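Side-chain contacts in beta-Ala-His dipeptidase (Homo sapiens, PDB 3DLJ), which hydrolyses Xaa-His dipeptides, above all carnosine and anserine, as a secreted, homodimeric metallopeptidase of the M20 family that binds two zinc ions per subunit: residues 256-261 with 325-330; 153-158 with 167-172; 71-76 with 185-190. All blocks are in the same frame, centred on the assembly; numbering follows the deposited sequence.

The three contacts illustrate how helices are seated on sheets in two parts of one chain. Contact 3 opens first and closes last around contact 2, in the order 71-76, 153-158, 167-172, 185-190; contact 1 follows later in the sequence. Contacts 2 and 3 share the six-stranded sheet that includes strands 69-73, 91-96 and 168-174. Their centres lie about 21 Å apart, and they touch where Ile-172 CD1 meets Val-188 CG2 at 4.3 Å. Contact 1 belongs to the other sheet, its centre about 45 Å from that of contact 2 and about 37 Å from that of contact 3. Contacts 2 and 3 thus pack helices on the sheet of the zinc-binding part, and contact 1 on a sheet consistent with the M20 dimerisation domain.

Contact 1 (256-261 with 325-330); sequences ALLGSL and LSIHGI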
loop_
_atom_site.group_PDB
_atom_site.type_symbol
_atom_site.label_atom_id
_atom_site.label_comp_id
_atom_site.label_asym_id
_atom_site.label_seq_id
_atom_site.Cartn_x
_atom_site.Cartn_y
_atom_site.Cartn_z
ATOM N N ALA A 256 -11.937 26.286 9.088
ATOM C CA ALA A 256 -13.382 26.149 9.139
ATOM C C ALA A 256 -13.883 25.119 8.106
ATOM O O ALA A 256 -14.791 24.349 8.389
ATOM C CB ALA A 256 -14.055 27.496 8.932
ATOM N N LEU A 257 -13.302 25.119 6.907
ATOM C CA LEU A 257 -13.613 24.099 5.896
ATOM C C LEU A 257 -13.275 22.694 6.351
ATOM O O LEU A 257 -14.107 21.807 6.280
ATOM C CB LEU A 257 -12.894 24.405 4.574
ATOM C CG LEU A 257 -13.463 25.635 3.860
ATOM C CD1 LEU A 257 -12.511 26.095 2.792
ATOM C CD2 LEU A 257 -14.850 25.327 3.284
ATOM N N LEU A 258 -12.053 22.499 6.815
ATOM C CA LEU A 258 -11.612 21.206 7.346
ATOM C C LEU A 258 -12.399 20.751 8.576
ATOM O O LEU A 258 -12.664 19.557 8.739
ATOM C CB LEU A 258 -10.114 21.270 7.683
ATOM C CG LEU A 258 -9.130 21.514 6.528
ATOM C CD1 LEU A 258 -7.681 21.582 7.061
ATOM C CD2 LEU A 258 -9.277 20.459 5.417
ATOM N N GLY A 259 -12.765 21.699 9.441
ATOM C CA GLY A 259 -13.537 21.408 10.631
ATOM C C GLY A 259 -14.999 21.074 10.406
ATOM O O GLY A 259 -15.685 20.670 11.334
ATOM N N SER A 260 -15.472 21.236 9.177
ATOM C CA SER A 260 -16.866 20.996 8.810
ATOM C C SER A 260 -17.129 19.568 8.274
ATOM O O SER A 260 -18.250 19.239 7.919
ATOM C CB SER A 260 -17.268 22.016 7.732
ATOM O OG SER A 260 -16.790 21.588 6.448
ATOM N N LEU A 261 -16.084 18.740 8.222
ATOM C CA LEU A 261 -16.095 17.471 7.484
ATOM C C LEU A 261 -16.496 16.236 8.287
ATOM O O LEU A 261 -17.135 15.341 7.750
ATOM C CB LEU A 261 -14.724 17.221 6.827
ATOM C CG LEU A 261 -14.317 18.137 5.656
ATOM C CD1 LEU A 261 -12.817 18.033 5.402
ATOM C CD2 LEU A 261 -15.122 17.912 4.365
ATOM N N LEU A 325 -13.068 9.262 7.029
ATOM C CA LEU A 325 -12.483 10.517 6.584
ATOM C C LEU A 325 -11.276 10.884 7.451
ATOM O O LEU A 325 -11.381 10.898 8.681
ATOM C CB LEU A 325 -13.540 11.631 6.558
ATOM C CG LEU A 325 -13.123 12.980 5.932
ATOM C CD1 LEU A 325 -14.348 13.721 5.510
ATOM C CD2 LEU A 325 -12.253 13.860 6.869
ATOM N N SER A 326 -10.137 11.150 6.803
ATOM C CA SER A 326 -8.910 11.556 7.490
ATOM C C SER A 326 -8.346 12.860 6.947
ATOM O O SER A 326 -8.199 13.017 5.740
ATOM C CB SER A 326 -7.837 10.465 7.366
ATOM O OG SER A 326 -8.271 9.290 7.996
ATOM N N ILE A 327 -8.023 13.784 7.845
ATOM C CA ILE A 327 -7.364 15.017 7.460
ATOM C C ILE A 327 -5.875 14.785 7.629
ATOM O O ILE A 327 -5.419 14.391 8.700
ATOM C CB ILE A 327 -7.858 16.248 8.289
ATOM C CG1 ILE A 327 -9.361 16.477 8.088
ATOM C CG2 ILE A 327 -7.068 17.511 7.921
ATOM C CD1 ILE A 327 -10.042 17.018 9.361
ATOM N N HIS A 328 -5.144 14.996 6.541
ATOM C CA HIS A 328 -3.733 14.668 6.446
ATOM C C HIS A 328 -2.833 15.836 6.823
ATOM O O HIS A 328 -1.816 15.644 7.454
ATOM C CB HIS A 328 -3.399 14.171 5.011
ATOM C CG HIS A 328 -4.281 13.044 4.544
ATOM N ND1 HIS A 328 -4.464 11.887 5.272
ATOM C CD2 HIS A 328 -5.061 12.918 3.446
ATOM C CE1 HIS A 328 -5.294 11.087 4.625
ATOM N NE2 HIS A 328 -5.669 11.691 3.515
ATOM N N GLY A 329 -3.188 17.045 6.410
ATOM C CA GLY A 329 -2.324 18.175 6.622
ATOM C C GLY A 329 -2.724 19.403 5.855
ATOM O O GLY A 329 -3.745 19.428 5.170
ATOM N N ILE A 330 -1.892 20.432 5.987
ATOM C CA ILE A 330 -2.044 21.686 5.292
ATOM C C ILE A 330 -0.708 22.013 4.619
ATOM O O ILE A 330 0.349 21.908 5.253
ATOM C CB ILE A 330 -2.434 22.814 6.281
ATOM C CG1 ILE A 330 -3.791 22.499 6.940
ATOM C CG2 ILE A 330 -2.409 24.192 5.577
ATOM C CD1 ILE A 330 -4.282 23.483 8.017
#
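Leu-258 and Leu-261, the first and last residues of a type I beta turn on helix 250-258 and the chain after it, meet Leu-325, Ile-327 and, beyond a beta bulge, Ile-330. The apolar contacts form two groups. In the first, Leu-258 CD1 sits 4.0 Å from both CG1 and CD1 of Ile-330, the two side chains crossing obliquely, while Ile-327 CG2 approaches the same methyl at 4.2 Å. One leucine branch therefore meets both isoleucines. In the second, Leu-325 CD1 comes within 3.8 Å of Leu-261 CB, and its sister methyl CD2 stands at 4.2 Å from that carbon, so the forked end of Leu-325 is laid against the root of Leu-261. CG is anti to the backbone N (chi1 -172°), and both methyls of Leu-325 lie on the side of Leu-261.

A methyl-carbonyl contact adds to the first group: Ile-327 CD1 lies 3.7 Å from Leu-258 O, an approach that goes with an intermediate chi2 of 146°. No hydrogen bond crosses between the segments. The hydrogen bonds lie within 256-261 instead, where Leu-257 O receives both Ser-260 OG, at 2.7 Å, and Ser-260 N. The hydroxyl is tilted 21° from the carbonyl plane and is also hydrogen-bonded to His-371, which ties the turn Leu-258 to Leu-261 to a second helix.

On the strand, His-328 and Gly-329 both face Lys-350 in a classic beta bulge, after which Ile-330 reaches back to the helix. Phe-351 of strand 346-355 touches Leu-258, Leu-261 and Ile-327, while Leu-257 packs on helix 361-377. Two helices thus lie beside the mixed sheet, an arrangement consistent with the dimerisation domain of M20 peptidases.

Contact 2 (153-158 with 167-172); sequences NAVSAF and VNIKFI
Val-155 and Ile-169 make the closest approach here, meeting tip to tip with Val-155 CG2 and Ile-169 CD1 3.6 Å apart. CD1 of the isoleucine is anti to CA (chi2 -180°), which carries this terminal methyl out from the strand toward the helix. The same valine methyl also reaches Phe-171, but from another quarter: it stands at the edge of the ring, near its plane, 4.4 Å from Phe-171 CZ. One methyl of the helix is thus held against both an aliphatic tip and an aromatic rim, although the backbones stay well separated, with 8.9 Å between Val-155 CA and Ile-169 CA.

The next shell packs round these groups. Within the strand, Ile-169 CG2 lies 3.6 Å above one face of the Phe-171 ring, displaced toward the rim, so the two branches of this isoleucine serve different partners. Trp-151, earlier in the helix, meets the Phe-171 ring with its plane at about 85°. Phe-478 of helix 464-482 touches both Val-155 and Ile-169, and Leu-96 of the neighbouring strand touches Val-155. Elsewhere on the helix, Ser-156 OG donates to Asn-153 O at 2.7 Å, turning the serine hydroxyl back onto its own helix.

Helix 141-160 carries the zinc ligand Asp-143 near its start, and strand 168-174 leads on to Glu-178, another zinc ligand, and to Glu-177, the probable proton acceptor. All three touching residues are buried, and no hydrogen bond joins the segments. The chemistry is therefore purely apolar: close fit, rather than directional bonding, seats this helix on the sheet of the zinc-binding domain.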
loop_
_atom_site.group_PDB
_atom_site.type_symbol
_atom_site.label_atom_id
_atom_site.label_comp_id
_atom_site.label_asym_id
_atom_site.label_seq_id
_atom_site.Cartn_x
_atom_site.Cartn_y
_atom_site.Cartn_z
ATOM N N ASN A 153 13.509 -15.006 -2.854
ATOM C CA ASN A 153 14.306 -15.944 -2.070
ATOM C C ASN A 153 13.709 -17.358 -2.107
ATOM O O ASN A 153 14.449 -18.304 -2.269
ATOM C CB ASN A 153 14.506 -15.446 -0.624
ATOM C CG ASN A 153 15.380 -14.172 -0.539
ATOM O OD1 ASN A 153 16.124 -13.872 -1.438
ATOM N ND2 ASN A 153 15.278 -13.442 0.559
ATOM N N ALA A 154 12.380 -17.494 -1.964
ATOM C CA ALA A 154 11.693 -18.779 -2.188
ATOM C C ALA A 154 12.083 -19.461 -3.520
ATOM O O ALA A 154 12.424 -20.655 -3.543
ATOM C CB ALA A 154 10.156 -18.623 -2.078
ATOM N N VAL A 155 11.998 -18.715 -4.618
ATOM C CA VAL A 155 12.408 -19.210 -5.938
ATOM C C VAL A 155 13.866 -19.649 -5.934
ATOM O O VAL A 155 14.204 -20.693 -6.481
ATOM C CB VAL A 155 12.207 -18.151 -7.061
ATOM C CG1 VAL A 155 12.847 -18.635 -8.358
ATOM C CG2 VAL A 155 10.742 -17.876 -7.293
ATOM N N SER A 156 14.720 -18.852 -5.301
ATOM C CA SER A 156 16.153 -19.113 -5.242
ATOM C C SER A 156 16.505 -20.375 -4.427
ATOM O O SER A 156 17.572 -20.948 -4.625
ATOM C CB SER A 156 16.892 -17.883 -4.712
ATOM O OG SER A 156 16.925 -17.902 -3.291
ATOM N N ALA A 157 15.605 -20.823 -3.544
ATOM C CA ALA A 157 15.776 -22.089 -2.830
ATOM C C ALA A 157 15.587 -23.326 -3.723
ATOM O O ALA A 157 16.403 -24.235 -3.667
ATOM C CB ALA A 157 14.863 -22.157 -1.617
ATOM N N PHE A 158 14.517 -23.361 -4.531
ATOM C CA PHE A 158 14.303 -24.410 -5.548
ATOM C C PHE A 158 15.441 -24.408 -6.585
ATOM O O PHE A 158 15.899 -25.453 -7.018
ATOM C CB PHE A 158 12.967 -24.212 -6.292
ATOM C CG PHE A 158 11.734 -24.518 -5.478
ATOM C CD1 PHE A 158 11.202 -23.576 -4.611
ATOM C CD2 PHE A 158 11.069 -25.737 -5.622
ATOM C CE1 PHE A 158 10.054 -23.851 -3.871
ATOM C CE2 PHE A 158 9.927 -26.011 -4.879
ATOM C CZ PHE A 158 9.420 -25.045 -4.005
ATOM N N VAL A 167 5.413 -24.515 -10.802
ATOM C CA VAL A 167 4.747 -23.650 -11.773
ATOM C C VAL A 167 5.788 -22.791 -12.492
ATOM O O VAL A 167 6.881 -22.572 -11.952
ATOM C CB VAL A 167 3.694 -22.733 -11.092
ATOM C CG1 VAL A 167 2.495 -23.542 -10.616
ATOM C CG2 VAL A 167 4.309 -21.940 -9.921
ATOM N N ASN A 168 5.470 -22.336 -13.711
ATOM C CA ASN A 168 6.209 -21.244 -14.326
ATOM C C ASN A 168 5.943 -19.983 -13.493
ATOM O O ASN A 168 4.884 -19.838 -12.875
ATOM C CB ASN A 168 5.802 -21.014 -15.792
ATOM C CG ASN A 168 5.992 -22.251 -16.680
ATOM O OD1 ASN A 168 7.077 -22.835 -16.772
ATOM N ND2 ASN A 168 4.924 -22.631 -17.366
ATOM N N ILE A 169 6.912 -19.082 -13.441
ATOM C CA ILE A 169 6.756 -17.869 -12.659
ATOM C C ILE A 169 7.093 -16.660 -13.493
ATOM O O ILE A 169 8.148 -16.582 -14.131
ATOM C CB ILE A 169 7.615 -17.892 -11.367
ATOM C CG1 ILE A 169 7.149 -19.048 -10.463
ATOM C CG2 ILE A 169 7.530 -16.540 -10.626
ATOM C CD1 ILE A 169 7.917 -19.163 -9.152
ATOM N N LYS A 170 6.154 -15.728 -13.492
ATOM C CA LYS A 170 6.349 -14.438 -14.085
ATOM C C LYS A 170 6.456 -13.362 -12.993
ATOM O O LYS A 170 5.862 -13.477 -11.906
ATOM C CB LYS A 170 5.246 -14.149 -15.117
ATOM C CG LYS A 170 5.408 -14.965 -16.408
ATOM C CD LYS A 170 4.486 -14.534 -17.547
ATOM C CE LYS A 170 5.039 -15.040 -18.880
ATOM N NZ LYS A 170 4.043 -15.142 -20.014
ATOM N N PHE A 171 7.259 -12.338 -13.274
ATOM C CA PHE A 171 7.404 -11.205 -12.355
ATOM C C PHE A 171 7.105 -9.936 -13.117
ATOM O O PHE A 171 7.631 -9.731 -14.222
ATOM C CB PHE A 171 8.832 -11.103 -11.787
ATOM C CG PHE A 171 9.436 -12.424 -11.320
ATOM C CD1 PHE A 171 9.910 -13.365 -12.240
ATOM C CD2 PHE A 171 9.600 -12.678 -9.963
ATOM C CE1 PHE A 171 10.500 -14.545 -11.823
ATOM C CE2 PHE A 171 10.192 -13.859 -9.530
ATOM C CZ PHE A 171 10.638 -14.804 -10.454
ATOM N N ILE A 172 6.244 -9.098 -12.550
ATOM C CA ILE A 172 6.117 -7.692 -12.986
ATOM C C ILE A 172 6.446 -6.746 -11.809
ATOM O O ILE A 172 5.671 -6.640 -10.856
ATOM C CB ILE A 172 4.731 -7.371 -13.634
ATOM C CG1 ILE A 172 4.642 -5.897 -14.037
ATOM C CG2 ILE A 172 3.542 -7.776 -12.720
ATOM C CD1 ILE A 172 3.346 -5.538 -14.728
#

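Contact 3 (71-76 with 185-190); sequences ASVDMG and EELVEK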
loop_
_atom_site.group_PDB
_atom_site.type_symbol
_atom_site.label_atom_id
_atom_site.label_comp_id
_atom_site.label_asym_id
_atom_site.label_seq_id
_atom_site.Cartn_x
_atom_site.Cartn_y
_atom_site.Cartn_z
ATOM N N ALA A 71 13.152 -8.564 -18.994
ATOM C CA ALA A 71 13.100 -7.333 -19.786
ATOM C C ALA A 71 12.871 -6.130 -18.869
ATOM O O ALA A 71 11.926 -6.133 -18.078
ATOM C CB ALA A 71 12.010 -7.410 -20.856
ATOM N N SER A 72 13.747 -5.126 -18.963
ATOM C CA SER A 72 13.537 -3.859 -18.277
ATOM C C SER A 72 13.005 -2.891 -19.324
ATOM O O SER A 72 13.749 -2.435 -20.202
ATOM C CB SER A 72 14.837 -3.330 -17.658
ATOM O OG SER A 72 15.553 -4.369 -16.993
ATOM N N VAL A 73 11.709 -2.611 -19.231
ATOM C CA VAL A 73 10.962 -1.829 -20.216
ATOM C C VAL A 73 11.131 -0.323 -19.992
ATOM O O VAL A 73 10.798 0.198 -18.919
ATOM C CB VAL A 73 9.443 -2.165 -20.125
ATOM C CG1 VAL A 73 8.630 -1.340 -21.124
ATOM C CG2 VAL A 73 9.206 -3.664 -20.301
ATOM N N ASP A 74 11.624 0.375 -21.013
ATOM C CA ASP A 74 11.769 1.824 -20.960
ATOM C C ASP A 74 10.380 2.479 -20.840
ATOM O O ASP A 74 9.481 2.206 -21.643
ATOM C CB ASP A 74 12.544 2.327 -22.190
ATOM N N MET A 75 10.198 3.311 -19.818
ATOM C CA MET A 75 8.883 3.879 -19.521
ATOM C C MET A 75 8.700 5.353 -19.948
ATOM O O MET A 75 7.578 5.876 -19.915
ATOM C CB MET A 75 8.552 3.719 -18.029
ATOM C CG MET A 75 8.596 2.279 -17.509
ATOM S SD MET A 75 7.464 1.183 -18.378
ATOM C CE MET A 75 5.901 1.591 -17.590
ATOM N N GLY A 76 9.794 6.011 -20.339
ATOM C CA GLY A 76 9.749 7.410 -20.777
ATOM C C GLY A 76 9.580 8.406 -19.634
ATOM O O GLY A 76 9.695 8.025 -18.477
ATOM N N GLU A 185 -0.359 1.304 -16.218
ATOM C CA GLU A 185 -1.629 0.900 -16.852
ATOM C C GLU A 185 -1.569 0.760 -18.389
ATOM O O GLU A 185 -2.099 -0.201 -18.942
ATOM C CB GLU A 185 -2.756 1.843 -16.415
ATOM C CG GLU A 185 -4.160 1.380 -16.770
ATOM C CD GLU A 185 -5.229 2.392 -16.348
ATOM O OE1 GLU A 185 -5.262 2.774 -15.151
ATOM O OE2 GLU A 185 -6.032 2.812 -17.211
ATOM N N GLU A 186 -0.911 1.702 -19.063
ATOM C CA GLU A 186 -0.693 1.623 -20.513
ATOM C C GLU A 186 0.205 0.457 -20.938
ATOM O O GLU A 186 -0.021 -0.158 -21.990
ATOM C CB GLU A 186 -0.137 2.946 -21.068
ATOM N N LEU A 187 1.225 0.160 -20.129
ATOM C CA LEU A 187 2.086 -0.990 -20.384
ATOM C C LEU A 187 1.322 -2.284 -20.172
ATOM O O LEU A 187 1.452 -3.217 -20.967
ATOM C CB LEU A 187 3.349 -0.977 -19.501
ATOM C CG LEU A 187 4.320 -2.166 -19.675
ATOM C CD1 LEU A 187 4.964 -2.177 -21.081
ATOM C CD2 LEU A 187 5.381 -2.197 -18.586
ATOM N N VAL A 188 0.540 -2.332 -19.090
ATOM C CA VAL A 188 -0.294 -3.498 -18.776
ATOM C C VAL A 188 -1.260 -3.755 -19.926
ATOM O O VAL A 188 -1.298 -4.861 -20.474
ATOM C CB VAL A 188 -1.059 -3.325 -17.428
ATOM C CG1 VAL A 188 -2.231 -4.284 -17.339
ATOM C CG2 VAL A 188 -0.106 -3.544 -16.254
ATOM N N GLU A 189 -2.020 -2.717 -20.285
ATOM C CA GLU A 189 -2.915 -2.712 -21.444
ATOM C C GLU A 189 -2.231 -3.235 -22.714
ATOM O O GLU A 189 -2.730 -4.171 -23.344
ATOM C CB GLU A 189 -3.478 -1.295 -21.647
ATOM C CG GLU A 189 -4.286 -1.090 -22.923
ATOM C CD GLU A 189 -5.615 -1.838 -22.913
ATOM O OE1 GLU A 189 -6.386 -1.710 -21.926
ATOM O OE2 GLU A 189 -5.880 -2.551 -23.911
ATOM N N LYS A 190 -1.080 -2.652 -23.067
ATOM C CA LYS A 190 -0.247 -3.138 -24.190
ATOM C C LYS A 190 0.121 -4.620 -24.093
ATOM O O LYS A 190 0.237 -5.299 -25.131
ATOM C CB LYS A 190 1.020 -2.271 -24.358
ATOM C CG LYS A 190 2.213 -2.970 -25.007
ATOM C CD LYS A 190 3.207 -1.987 -25.623
#
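Met-75 and Leu-187 are the residues whose backbones come nearest, with 8.4 Å between Met-75 CA and Leu-187 CA, so strand 69-73 with the loop after it and helix 184-191 are bridged by side chains. Leu-187 carries the helix side of the contact, and its two methyls divide the work. CD1 meets Val-73 CG1 tip to tip at 3.8 Å, with that valine branch anti to the backbone N (chi1 179°). CD2 goes to the methionine instead, lying 4.0 Å from both Met-75 SD and Met-75 CE. The thioether end crosses the leucine at about a right angle, and its terminal methyl also nears the leucine stem, Met-75 CE being 4.1 Å from Leu-187 CB.

This approach depends on a folded methionine chain, bent at both chi2 (-59°) and chi3 (-79°), which swings the sulfur and methyl round to the helix. Val-91 of the adjacent strand touches both Met-75 and Leu-187, while Val-73 packs on Leu-93; backbone hydrogen bonds between Val-73 and Val-91 and between Ala-71 and Leu-93 hold this outermost strand on the sheet. Elsewhere on the helix, Val-188 and Glu-185 touch helix 430-438.

Met-75 lies about 11 Å, side chain to side chain, from Asp-112, an active-site residue by analogy with relatives. With only methyls, methylenes and a thioether meeting, the contact relies on dispersion and on the exclusion of water, without a directional bond to fix its orientation.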